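Local coordinates for protein HemO (Neisseria meningitidis, PDB 1J77) that binds heme, with a histidine on its iron, and probably opens the porphyrin ring oxidatively as a bacterial heme oxygenase, at residues V22-V26 against F181-K185; F36-Y42 against H127-Y133; A121-F125 against A139-P144. All coordinates share one frame; numbering follows the deposited sequence.

Interaction 1 (V22-V26 against F181-K185). With HEM (protoporphyrin IX containing Fe), chain B.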
loop_
_atom_site.group_PDB
_atom_site.type_symbol
_atom_site.label_atom_id
_atom_site.label_comp_id
_atom_site.label_asym_id
_atom_site.label_seq_id
_atom_site.Cartn_x
_atom_site.Cartn_y
_atom_site.Cartn_z
ATOM N N VAL A 22 -3.210 -13.138 -3.088
ATOM C CA VAL A 22 -1.915 -12.523 -2.775
ATOM C C VAL A 22 -2.084 -11.470 -1.693
ATOM O O VAL A 22 -1.199 -11.302 -0.842
ATOM C CB VAL A 22 -1.137 -12.043 -4.033
ATOM C CG1 VAL A 22 -1.866 -10.877 -4.780
ATOM C CG2 VAL A 22 0.303 -11.696 -3.658
ATOM N N HIS A 23 -3.177 -10.718 -1.720
ATOM C CA HIS A 23 -3.431 -9.763 -0.666
ATOM C C HIS A 23 -3.396 -10.458 0.711
ATOM O O HIS A 23 -2.770 -10.009 1.636
ATOM C CB HIS A 23 -4.838 -9.088 -0.786
ATOM C CG HIS A 23 -5.162 -8.231 0.391
ATOM N ND1 HIS A 23 -5.685 -8.740 1.566
ATOM C CD2 HIS A 23 -4.904 -6.924 0.625
ATOM C CE1 HIS A 23 -5.761 -7.761 2.458
ATOM N NE2 HIS A 23 -5.328 -6.634 1.887
ATOM N N ASP A 24 -4.124 -11.559 0.832
ATOM C CA ASP A 24 -4.148 -12.269 2.088
ATOM C C ASP A 24 -2.766 -12.801 2.461
ATOM O O ASP A 24 -2.427 -12.788 3.661
ATOM C CB ASP A 24 -5.201 -13.347 2.074
ATOM C CG ASP A 24 -6.612 -12.806 2.064
ATOM O OD1 ASP A 24 -6.778 -11.558 2.175
ATOM O OD2 ASP A 24 -7.606 -13.586 1.983
ATOM N N SER A 25 -1.938 -13.148 1.468
ATOM C CA SER A 25 -0.558 -13.557 1.797
ATOM C C SER A 25 0.238 -12.398 2.415
ATOM O O SER A 25 1.118 -12.609 3.282
ATOM C CB SER A 25 0.141 -14.187 0.602
ATOM O OG SER A 25 0.634 -13.173 -0.274
ATOM N N VAL A 26 -0.062 -11.175 1.963
ATOM C CA VAL A 26 0.585 -9.986 2.504
ATOM C C VAL A 26 0.149 -9.684 3.935
ATOM O O VAL A 26 0.977 -9.487 4.829
ATOM C CB VAL A 26 0.334 -8.757 1.550
ATOM C CG1 VAL A 26 0.764 -7.473 2.266
ATOM C CG2 VAL A 26 1.082 -8.962 0.272
ATOM N N PHE A 181 2.024 -6.047 -5.144
ATOM C CA PHE A 181 1.972 -6.903 -3.954
ATOM C C PHE A 181 3.229 -7.700 -3.803
ATOM O O PHE A 181 3.722 -7.875 -2.687
ATOM C CB PHE A 181 0.767 -7.854 -3.969
ATOM C CG PHE A 181 -0.576 -7.233 -3.588
ATOM C CD1 PHE A 181 -1.645 -7.225 -4.507
ATOM C CD2 PHE A 181 -0.810 -6.690 -2.327
ATOM C CE1 PHE A 181 -2.868 -6.718 -4.159
ATOM C CE2 PHE A 181 -2.050 -6.206 -1.991
ATOM C CZ PHE A 181 -3.083 -6.189 -2.932
ATOM N N ALA A 182 3.767 -8.240 -4.908
ATOM C CA ALA A 182 4.984 -9.021 -4.798
ATOM C C ALA A 182 6.149 -8.197 -4.327
ATOM O O ALA A 182 6.939 -8.640 -3.519
ATOM C CB ALA A 182 5.317 -9.662 -6.093
ATOM N N PHE A 183 6.269 -6.976 -4.846
ATOM C CA PHE A 183 7.304 -6.056 -4.406
ATOM C C PHE A 183 7.172 -5.726 -2.907
ATOM O O PHE A 183 8.167 -5.708 -2.199
ATOM C CB PHE A 183 7.288 -4.785 -5.261
ATOM C CG PHE A 183 8.289 -3.724 -4.820
ATOM C CD1 PHE A 183 9.653 -3.957 -4.935
ATOM C CD2 PHE A 183 7.877 -2.559 -4.202
ATOM C CE1 PHE A 183 10.535 -3.034 -4.548
ATOM C CE2 PHE A 183 8.807 -1.610 -3.809
ATOM C CZ PHE A 183 10.131 -1.879 -3.980
ATOM N N TYR A 184 5.965 -5.477 -2.428
ATOM C CA TYR A 184 5.761 -5.270 -1.010
ATOM C C TYR A 184 6.371 -6.375 -0.175
ATOM O O TYR A 184 7.071 -6.084 0.797
ATOM C CB TYR A 184 4.299 -5.099 -0.666
ATOM C CG TYR A 184 4.035 -4.543 0.735
ATOM C CD1 TYR A 184 3.948 -3.200 0.997
ATOM C CD2 TYR A 184 3.893 -5.375 1.817
ATOM C CE1 TYR A 184 3.732 -2.702 2.269
ATOM C CE2 TYR A 184 3.669 -4.887 3.083
ATOM C CZ TYR A 184 3.546 -3.577 3.309
ATOM O OH TYR A 184 3.361 -3.096 4.575
ATOM N N LYS A 185 6.163 -7.621 -0.573
ATOM C CA LYS A 185 6.741 -8.714 0.194
ATOM C C LYS A 185 8.261 -8.802 0.032
ATOM O O LYS A 185 8.936 -9.172 0.978
ATOM C CB LYS A 185 6.106 -10.037 -0.189
ATOM C CG LYS A 185 4.615 -10.124 0.163
ATOM C CD LYS A 185 3.991 -11.536 0.107
ATOM C CE LYS A 185 3.779 -12.000 -1.280
ATOM N NZ LYS A 185 3.254 -13.420 -1.328
HETATM C CHA HEM B . -8.487 -4.195 1.420
HETATM C CHB HEM B . -6.826 -5.874 5.647
HETATM C CHC HEM B . -2.265 -4.875 4.232
HETATM C CHD HEM B . -3.924 -3.649 -0.186
HETATM C C1A HEM B . -8.436 -4.643 2.717
HETATM C C2A HEM B . -9.594 -4.849 3.616
HETATM C C3A HEM B . -9.104 -5.310 4.765
HETATM C C4A HEM B . -7.657 -5.432 4.659
HETATM C CMA HEM B . -9.938 -5.676 6.018
HETATM C CAA HEM B . -11.099 -4.543 3.365
HETATM C CBA HEM B . -11.413 -3.156 3.926
HETATM C CGA HEM B . -12.825 -2.713 3.593
HETATM O O1A HEM B . -13.424 -3.289 2.638
HETATM O O2A HEM B . -13.339 -1.799 4.306
HETATM C C1B HEM B . -5.445 -5.750 5.651
HETATM C C2B HEM B . -4.589 -6.075 6.758
HETATM C C3B HEM B . -3.306 -5.834 6.364
HETATM C C4B HEM B . -3.360 -5.277 5.014
HETATM C CMB HEM B . -5.155 -6.606 8.099
HETATM C CAB HEM B . -2.024 -5.967 7.189
HETATM C CBB HEM B . -1.877 -6.929 8.094
HETATM C C1C HEM B . -2.336 -4.408 2.947
HETATM C C2C HEM B . -1.215 -3.899 2.159
HETATM C C3C HEM B . -1.673 -3.624 0.928
HETATM C C4C HEM B . -3.095 -3.825 0.896
HETATM C CMC HEM B . 0.234 -3.862 2.668
HETATM C CAC HEM B . -0.903 -3.097 -0.275
HETATM C CBC HEM B . 0.419 -3.231 -0.323
HETATM C C1D HEM B . -5.280 -3.706 -0.120
HETATM C C2D HEM B . -6.117 -3.414 -1.255
HETATM C C3D HEM B . -7.525 -3.599 -0.785
HETATM C C4D HEM B . -7.397 -3.970 0.604
HETATM C CMD HEM B . -5.627 -3.016 -2.649
HETATM C CAD HEM B . -8.827 -3.362 -1.550
HETATM C CBD HEM B . -9.547 -4.635 -1.883
HETATM C CGD HEM B . -10.725 -4.197 -2.725
HETATM O O1D HEM B . -10.546 -4.081 -3.961
HETATM O O2D HEM B . -11.853 -4.030 -2.165
HETATM N NA HEM B . -7.294 -4.996 3.397
HETATM N NB HEM B . -4.662 -5.308 4.595
HETATM N NC HEM B . -3.437 -4.323 2.145
HETATM N ND HEM B . -6.054 -4.048 0.998
HETATM FE FE HEM B . -5.374 -4.771 2.740
HETATM O O HOH W 1 -5.430 -2.911 3.331
#

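Interaction 2 (F36-Y42 against H127-Y133)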
loop_
_atom_site.group_PDB
_atom_site.type_symbol
_atom_site.label_atom_id
_atom_site.label_comp_id
_atom_site.label_asym_id
_atom_site.label_seq_id
_atom_site.Cartn_x
_atom_site.Cartn_y
_atom_site.Cartn_z
ATOM N N PHE A 36 4.030 -4.809 15.782
ATOM C CA PHE A 36 3.705 -4.038 16.986
ATOM C C PHE A 36 4.358 -4.608 18.253
ATOM O O PHE A 36 4.098 -4.097 19.347
ATOM C CB PHE A 36 2.196 -3.973 17.131
ATOM C CG PHE A 36 1.498 -3.474 15.912
ATOM C CD1 PHE A 36 0.853 -4.350 15.068
ATOM C CD2 PHE A 36 1.496 -2.121 15.599
ATOM C CE1 PHE A 36 0.211 -3.925 13.937
ATOM C CE2 PHE A 36 0.851 -1.687 14.458
ATOM C CZ PHE A 36 0.209 -2.582 13.618
ATOM N N VAL A 37 5.261 -5.571 18.117
ATOM C CA VAL A 37 5.873 -6.212 19.323
ATOM C C VAL A 37 6.841 -5.300 20.082
ATOM O O VAL A 37 7.210 -5.517 21.275
ATOM C CB VAL A 37 6.542 -7.565 18.956
ATOM C CG1 VAL A 37 7.907 -7.409 18.409
ATOM C CG2 VAL A 37 6.594 -8.506 20.204
ATOM N N SER A 38 7.196 -4.214 19.443
ATOM C CA SER A 38 8.161 -3.322 20.013
ATOM C C SER A 38 8.299 -2.122 19.119
ATOM O O SER A 38 8.006 -2.179 17.920
ATOM C CB SER A 38 9.528 -3.978 20.119
ATOM O OG SER A 38 10.148 -4.238 18.860
ATOM N N LYS A 39 8.839 -1.059 19.691
ATOM C CA LYS A 39 9.177 0.152 18.906
ATOM C C LYS A 39 10.149 -0.230 17.756
ATOM O O LYS A 39 10.042 0.285 16.607
ATOM C CB LYS A 39 9.859 1.178 19.837
ATOM C CG LYS A 39 9.948 2.600 19.248
ATOM C CD LYS A 39 11.100 3.390 19.919
ATOM C CE LYS A 39 10.685 4.816 20.236
ATOM N NZ LYS A 39 11.844 5.707 20.659
ATOM N N GLU A 40 11.114 -1.094 18.040
ATOM C CA GLU A 40 12.091 -1.522 17.058
ATOM C C GLU A 40 11.411 -2.194 15.849
ATOM O O GLU A 40 11.668 -1.867 14.704
ATOM C CB GLU A 40 13.078 -2.487 17.706
ATOM C CG GLU A 40 14.057 -3.116 16.738
ATOM C CD GLU A 40 14.950 -4.185 17.352
ATOM O OE1 GLU A 40 14.842 -4.478 18.586
ATOM O OE2 GLU A 40 15.775 -4.738 16.586
ATOM N N ASN A 41 10.515 -3.125 16.118
ATOM C CA ASN A 41 9.783 -3.738 15.020
ATOM C C ASN A 41 8.826 -2.753 14.309
ATOM O O ASN A 41 8.613 -2.895 13.086
ATOM C CB ASN A 41 9.069 -5.005 15.485
ATOM C CG ASN A 41 9.928 -6.225 15.339
ATOM O OD1 ASN A 41 11.160 -6.164 15.349
ATOM N ND2 ASN A 41 9.269 -7.360 15.120
ATOM N N TYR A 42 8.240 -1.807 15.026
ATOM C CA TYR A 42 7.334 -0.831 14.389
ATOM C C TYR A 42 8.149 0.022 13.439
ATOM O O TYR A 42 7.647 0.417 12.352
ATOM C CB TYR A 42 6.584 0.068 15.391
ATOM C CG TYR A 42 5.520 0.923 14.756
ATOM C CD1 TYR A 42 4.383 0.367 14.198
ATOM C CD2 TYR A 42 5.641 2.322 14.701
ATOM C CE1 TYR A 42 3.391 1.151 13.637
ATOM C CE2 TYR A 42 4.668 3.089 14.167
ATOM C CZ TYR A 42 3.553 2.527 13.616
ATOM O OH TYR A 42 2.613 3.303 13.010
ATOM N N HIS A 127 -4.199 -1.295 15.947
ATOM C CA HIS A 127 -3.113 -1.890 16.716
ATOM C C HIS A 127 -1.941 -0.957 17.015
ATOM O O HIS A 127 -1.249 -1.105 18.023
ATOM C CB HIS A 127 -2.685 -3.212 16.050
ATOM C CG HIS A 127 -3.588 -4.328 16.418
ATOM N ND1 HIS A 127 -4.773 -4.595 15.771
ATOM C CD2 HIS A 127 -3.548 -5.158 17.482
ATOM C CE1 HIS A 127 -5.395 -5.582 16.395
ATOM N NE2 HIS A 127 -4.645 -5.969 17.405
ATOM N N ALA A 128 -1.728 0.024 16.142
ATOM C CA ALA A 128 -0.739 1.050 16.378
ATOM C C ALA A 128 -1.113 1.900 17.616
ATOM O O ALA A 128 -0.233 2.286 18.395
ATOM C CB ALA A 128 -0.628 1.966 15.130
ATOM N N GLN A 129 -2.410 2.132 17.779
ATOM C CA GLN A 129 -2.972 2.894 18.924
ATOM C C GLN A 129 -2.685 2.261 20.272
ATOM O O GLN A 129 -2.571 2.969 21.289
ATOM C CB GLN A 129 -4.484 3.102 18.749
ATOM C CG GLN A 129 -4.806 4.192 17.746
ATOM C CD GLN A 129 -6.296 4.341 17.471
ATOM O OE1 GLN A 129 -6.869 3.599 16.670
ATOM N NE2 GLN A 129 -6.925 5.336 18.115
ATOM N N LYS A 130 -2.535 0.943 20.292
ATOM C CA LYS A 130 -2.205 0.265 21.548
ATOM C C LYS A 130 -0.813 0.694 22.009
ATOM O O LYS A 130 -0.491 0.653 23.210
ATOM C CB LYS A 130 -2.268 -1.246 21.395
ATOM C CG LYS A 130 -3.634 -1.791 20.981
ATOM C CD LYS A 130 -3.721 -3.293 21.330
ATOM C CE LYS A 130 -4.990 -3.919 20.738
ATOM N NZ LYS A 130 -5.165 -5.371 21.091
ATOM N N LEU A 131 0.025 1.087 21.042
ATOM C CA LEU A 131 1.373 1.560 21.328
ATOM C C LEU A 131 1.415 3.056 21.620
ATOM O O LEU A 131 2.491 3.615 21.796
ATOM C CB LEU A 131 2.295 1.274 20.147
ATOM C CG LEU A 131 2.578 -0.186 19.757
ATOM C CD1 LEU A 131 3.553 -0.310 18.549
ATOM C CD2 LEU A 131 3.137 -0.935 20.956
ATOM N N ASP A 132 0.235 3.683 21.655
ATOM C CA ASP A 132 0.078 5.125 21.871
ATOM C C ASP A 132 0.412 5.909 20.613
ATOM O O ASP A 132 0.606 7.123 20.672
ATOM C CB ASP A 132 0.927 5.620 23.052
ATOM C CG ASP A 132 0.450 5.078 24.380
ATOM O OD1 ASP A 132 1.316 4.779 25.228
ATOM O OD2 ASP A 132 -0.757 4.909 24.657
ATOM N N TYR A 133 0.527 5.222 19.476
ATOM C CA TYR A 133 0.750 5.910 18.210
ATOM C C TYR A 133 -0.592 6.191 17.523
ATOM O O TYR A 133 -1.345 5.251 17.210
ATOM C CB TYR A 133 1.609 5.063 17.278
ATOM C CG TYR A 133 2.978 4.718 17.809
ATOM C CD1 TYR A 133 3.546 3.478 17.559
ATOM C CD2 TYR A 133 3.715 5.635 18.537
ATOM C CE1 TYR A 133 4.808 3.148 18.048
ATOM C CE2 TYR A 133 4.994 5.320 19.011
ATOM C CZ TYR A 133 5.525 4.081 18.787
ATOM O OH TYR A 133 6.793 3.793 19.278
#

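Interaction 3 (A121-F125 against A139-P144)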
loop_
_atom_site.group_PDB
_atom_site.type_symbol
_atom_site.label_atom_id
_atom_site.label_comp_id
_atom_site.label_asym_id
_atom_site.label_seq_id
_atom_site.Cartn_x
_atom_site.Cartn_y
_atom_site.Cartn_z
ATOM N N ALA A 121 -6.495 -0.142 6.107
ATOM C CA ALA A 121 -5.568 0.171 7.185
ATOM C C ALA A 121 -6.190 0.375 8.563
ATOM O O ALA A 121 -5.494 0.670 9.503
ATOM C CB ALA A 121 -4.774 1.431 6.812
ATOM N N ALA A 122 -7.491 0.231 8.692
ATOM C CA ALA A 122 -8.116 0.369 10.010
ATOM C C ALA A 122 -7.580 -0.620 11.073
ATOM O O ALA A 122 -7.371 -0.259 12.246
ATOM C CB ALA A 122 -9.593 0.193 9.883
ATOM N N PHE A 123 -7.372 -1.869 10.680
ATOM C CA PHE A 123 -6.898 -2.857 11.655
ATOM C C PHE A 123 -5.533 -2.446 12.119
ATOM O O PHE A 123 -5.219 -2.450 13.304
ATOM C CB PHE A 123 -6.877 -4.246 11.019
ATOM C CG PHE A 123 -6.330 -5.306 11.894
ATOM C CD1 PHE A 123 -7.175 -6.030 12.728
ATOM C CD2 PHE A 123 -4.980 -5.610 11.858
ATOM C CE1 PHE A 123 -6.674 -7.036 13.544
ATOM C CE2 PHE A 123 -4.479 -6.599 12.679
ATOM C CZ PHE A 123 -5.333 -7.316 13.515
ATOM N N LEU A 124 -4.658 -2.066 11.193
ATOM C CA LEU A 124 -3.328 -1.657 11.567
ATOM C C LEU A 124 -3.363 -0.402 12.443
ATOM O O LEU A 124 -2.546 -0.263 13.352
ATOM C CB LEU A 124 -2.475 -1.395 10.331
ATOM C CG LEU A 124 -2.107 -2.602 9.468
ATOM C CD1 LEU A 124 -1.524 -2.058 8.232
ATOM C CD2 LEU A 124 -1.126 -3.553 10.168
ATOM N N PHE A 125 -4.249 0.537 12.087
ATOM C CA PHE A 125 -4.383 1.768 12.876
ATOM C C PHE A 125 -4.815 1.408 14.295
ATOM O O PHE A 125 -4.312 1.956 15.295
ATOM C CB PHE A 125 -5.410 2.715 12.236
ATOM C CG PHE A 125 -5.411 4.108 12.795
ATOM C CD1 PHE A 125 -4.244 4.839 12.890
ATOM C CD2 PHE A 125 -6.611 4.702 13.162
ATOM C CE1 PHE A 125 -4.267 6.131 13.383
ATOM C CE2 PHE A 125 -6.632 6.016 13.650
ATOM C CZ PHE A 125 -5.463 6.709 13.751
ATOM N N ALA A 139 1.454 7.232 13.732
ATOM C CA ALA A 139 0.504 6.485 12.872
ATOM C C ALA A 139 -0.324 7.397 11.934
ATOM O O ALA A 139 -1.466 7.114 11.574
ATOM C CB ALA A 139 -0.399 5.575 13.728
ATOM N N ARG A 140 0.263 8.535 11.597
ATOM C CA ARG A 140 -0.357 9.492 10.668
ATOM C C ARG A 140 -0.743 8.833 9.337
ATOM O O ARG A 140 -1.839 9.081 8.791
ATOM C CB ARG A 140 0.666 10.623 10.452
ATOM C CG ARG A 140 1.278 11.312 11.761
ATOM C CD ARG A 140 2.559 12.102 11.478
ATOM N NE ARG A 140 3.131 12.804 12.620
ATOM C CZ ARG A 140 2.807 14.038 13.020
ATOM N NH1 ARG A 140 1.883 14.736 12.411
ATOM N NH2 ARG A 140 3.416 14.593 14.043
ATOM N N HIS A 141 0.151 7.987 8.819
ATOM C CA HIS A 141 -0.078 7.327 7.515
ATOM C C HIS A 141 -1.192 6.298 7.499
ATOM O O HIS A 141 -1.732 5.974 6.426
ATOM C CB HIS A 141 1.217 6.738 6.956
ATOM C CG HIS A 141 1.549 5.376 7.468
ATOM N ND1 HIS A 141 2.261 5.162 8.623
ATOM C CD2 HIS A 141 1.311 4.158 6.931
ATOM C CE1 HIS A 141 2.436 3.854 8.784
ATOM N NE2 HIS A 141 1.856 3.228 7.778
ATOM N N LEU A 142 -1.613 5.878 8.697
ATOM C CA LEU A 142 -2.668 4.879 8.857
ATOM C C LEU A 142 -4.009 5.460 9.221
ATOM O O LEU A 142 -5.021 4.771 9.188
ATOM C CB LEU A 142 -2.268 3.866 9.946
ATOM C CG LEU A 142 -1.044 2.972 9.699
ATOM C CD1 LEU A 142 -0.614 2.150 10.953
ATOM C CD2 LEU A 142 -1.261 2.045 8.549
ATOM N N ALA A 143 -4.029 6.751 9.528
ATOM C CA ALA A 143 -5.279 7.398 9.891
ATOM C C ALA A 143 -6.248 7.408 8.704
ATOM O O ALA A 143 -5.845 7.392 7.518
ATOM C CB ALA A 143 -5.001 8.770 10.364
ATOM N N PRO A 144 -7.530 7.399 9.017
ATOM C CA PRO A 144 -8.586 7.316 8.007
ATOM C C PRO A 144 -8.676 8.576 7.164
ATOM O O PRO A 144 -8.369 9.644 7.688
ATOM C CB PRO A 144 -9.869 7.206 8.840
ATOM C CG PRO A 144 -9.511 7.356 10.195
ATOM C CD PRO A 144 -8.049 7.539 10.388
#

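Interaction 1 (V22-V26 against F181-K185)
Val22, His23 and Val26 of the proximal heme helix meet Phe181, Tyr184 and Lys185 of helix 167-192 beside the heme pocket. His23, Val26, Phe181 and Tyr184 line that pocket. The segment axes run nearly parallel, at 19°. His23 is the axial ligand, with NE2 2.0 Å from the iron. A water holds the opposite axial position. On the far side of the imidazole, ND1 gives a straight hydrogen bond to Asp24 OD1. That oxygen lies in the ring plane, so the bond holds the rotation of the ligand.

The Phe181 ring packs between segment 22-26 and the heme edge. Val22 CG1 touches its CD1 at 3.7 Å, the backbone CA of His23 sits over one face, and the meso carbon CHD of the heme meets the ring edge. Val26 splits its two methyls: CG1 packs on Tyr184 CD2 and heme CMC, and CG2 packs on Lys185 CG. Heme CMC also lies over a face of the Tyr184 ring, 3.4 Å from Tyr184 CZ.

The outer end is polar. Lys185 bends at chi3 (-74°) and forms a salt bridge with Glu199. Lys185 NZ also donates to Ser25 OG, at 2.8 Å. With chi1 at 81°, Ser25 OG turns back over its own helix and donates to Val22 O at 2.7 Å.

Interaction 2 (F36-Y42 against H127-Y133)
Phe36 CG stands anti to its carbonyl carbon (chi1 -53°), and this lays the ring against the backbone of His127 and Ala128. Tyr42 swings the other way, with CG anti to the backbone N (chi1 -172°), which brings its ring beside Tyr133.

The Phe36 ring takes His127 CB over one face, a CH-pi contact with CB 3.8 Å from the ring centroid. Phe36 CE2 rests 3.5 Å from Ala128 N. Leu131 CD1 comes to the ring edge, 4.0 Å from Phe36 CD2. The other methyl, Leu131 CD2, touches Phe36 O.

The Tyr42 and Tyr133 rings are tilted by 24° and offset, with little overlap. Tyr133 CD1 sits over a face of Tyr42, and Tyr133 CE1 is 3.5 Å from Tyr42 CD2. The outer end of Tyr133 crosses Lys39, with OH 3.4 Å from Lys39 CG. The hydroxyl of Tyr42 is hydrogen-bonded to Gly138 O.

Ser38 is the N-cap of helix 39-60, its OG accepting from Asn41 N at 3.0 Å. Asp132 has positive phi in a Schellman motif, with Tyr133 N bonded to Ala128 O and Asp132 N to Gln129 O. Leu131 N reaches Ala128 O from the opposite face of its plane.

The contact therefore joins the start of helix 39-60, and the loop before it, to the end of helix 122-129. Leu88, just after helix 78-87, touches Lys39 and Tyr133.

Interaction 3 (A121-F125 against A139-P144)
Phe125 N and Ala121 O form the shortest polar bond here, 2.9 Å, a backbone bond in the first turn of helix 122-129. Both residues touch the loop 139-144, which folds back on this turn. No hydrogen bond crosses between the two segments. The contact is carried by Phe125 and Leu142.

Phe125 CG is anti to the backbone N (chi1 -168°), which puts the ring against the loop. Ala143 CA sits over one face, 3.9 Å from the ring centroid, in a CH-pi contact. Around the ring, CD1 meets Leu142 CB at 3.7 Å, CE1 meets Ala139 CB, and CE2 meets Pro144 CD at 3.9 Å. Ala139 O is also close, 3.5 Å from Phe125 CE1. That oxygen accepts from Leu142 N, which closes a tight turn in the loop.

Leu142 slides past Phe125 in the opposite direction. Its two methyls reach Ala121 and Leu124. Leu142 CD2 packs on Ala121 CB at 4.0 Å, and Leu142 CD1 on Leu124 CB at 4.1 Å. The backbone oxygen of Leu142 is held by Arg149 NH2, at the start of helix 149-162.

Both ring nitrogens of His141 have partners: ND1 bonds to Asp84 OD2 and NE2 to Gln49 OE1. The loop is thus pinned to helices 39-60 and 78-87 while its leucine packs on helix 122-129.

Phe123 and Leu124 line the heme pocket. The arrangement fits the distal side of heme oxygenases, where the distal helix is interrupted, here between helices 104-119 and 122-129, and passes over the heme.

In the fold
Interactions 2 and 3 share helix 122-129, and their centres are 12 Å apart. They touch directly: Phe36 CZ packs on Leu124 O, and Ala139 meets Tyr42, Ala128 and Tyr133. Along the chain their segments alternate, 36-42, 121-125, 127-133, 139-144. Interaction 1 encloses both in sequence, since it joins helix 11-32 to helix 167-192 near the two ends of the chain. Its centre lies about 22 Å from that of interaction 2 and 18 Å from that of interaction 3, without contact. Interaction 1 supplies the axial histidine and part of the proximal wall, and interaction 3 part of the distal side. Interaction 2 ties the distal segment to helix 39-60 in this all-helical fold.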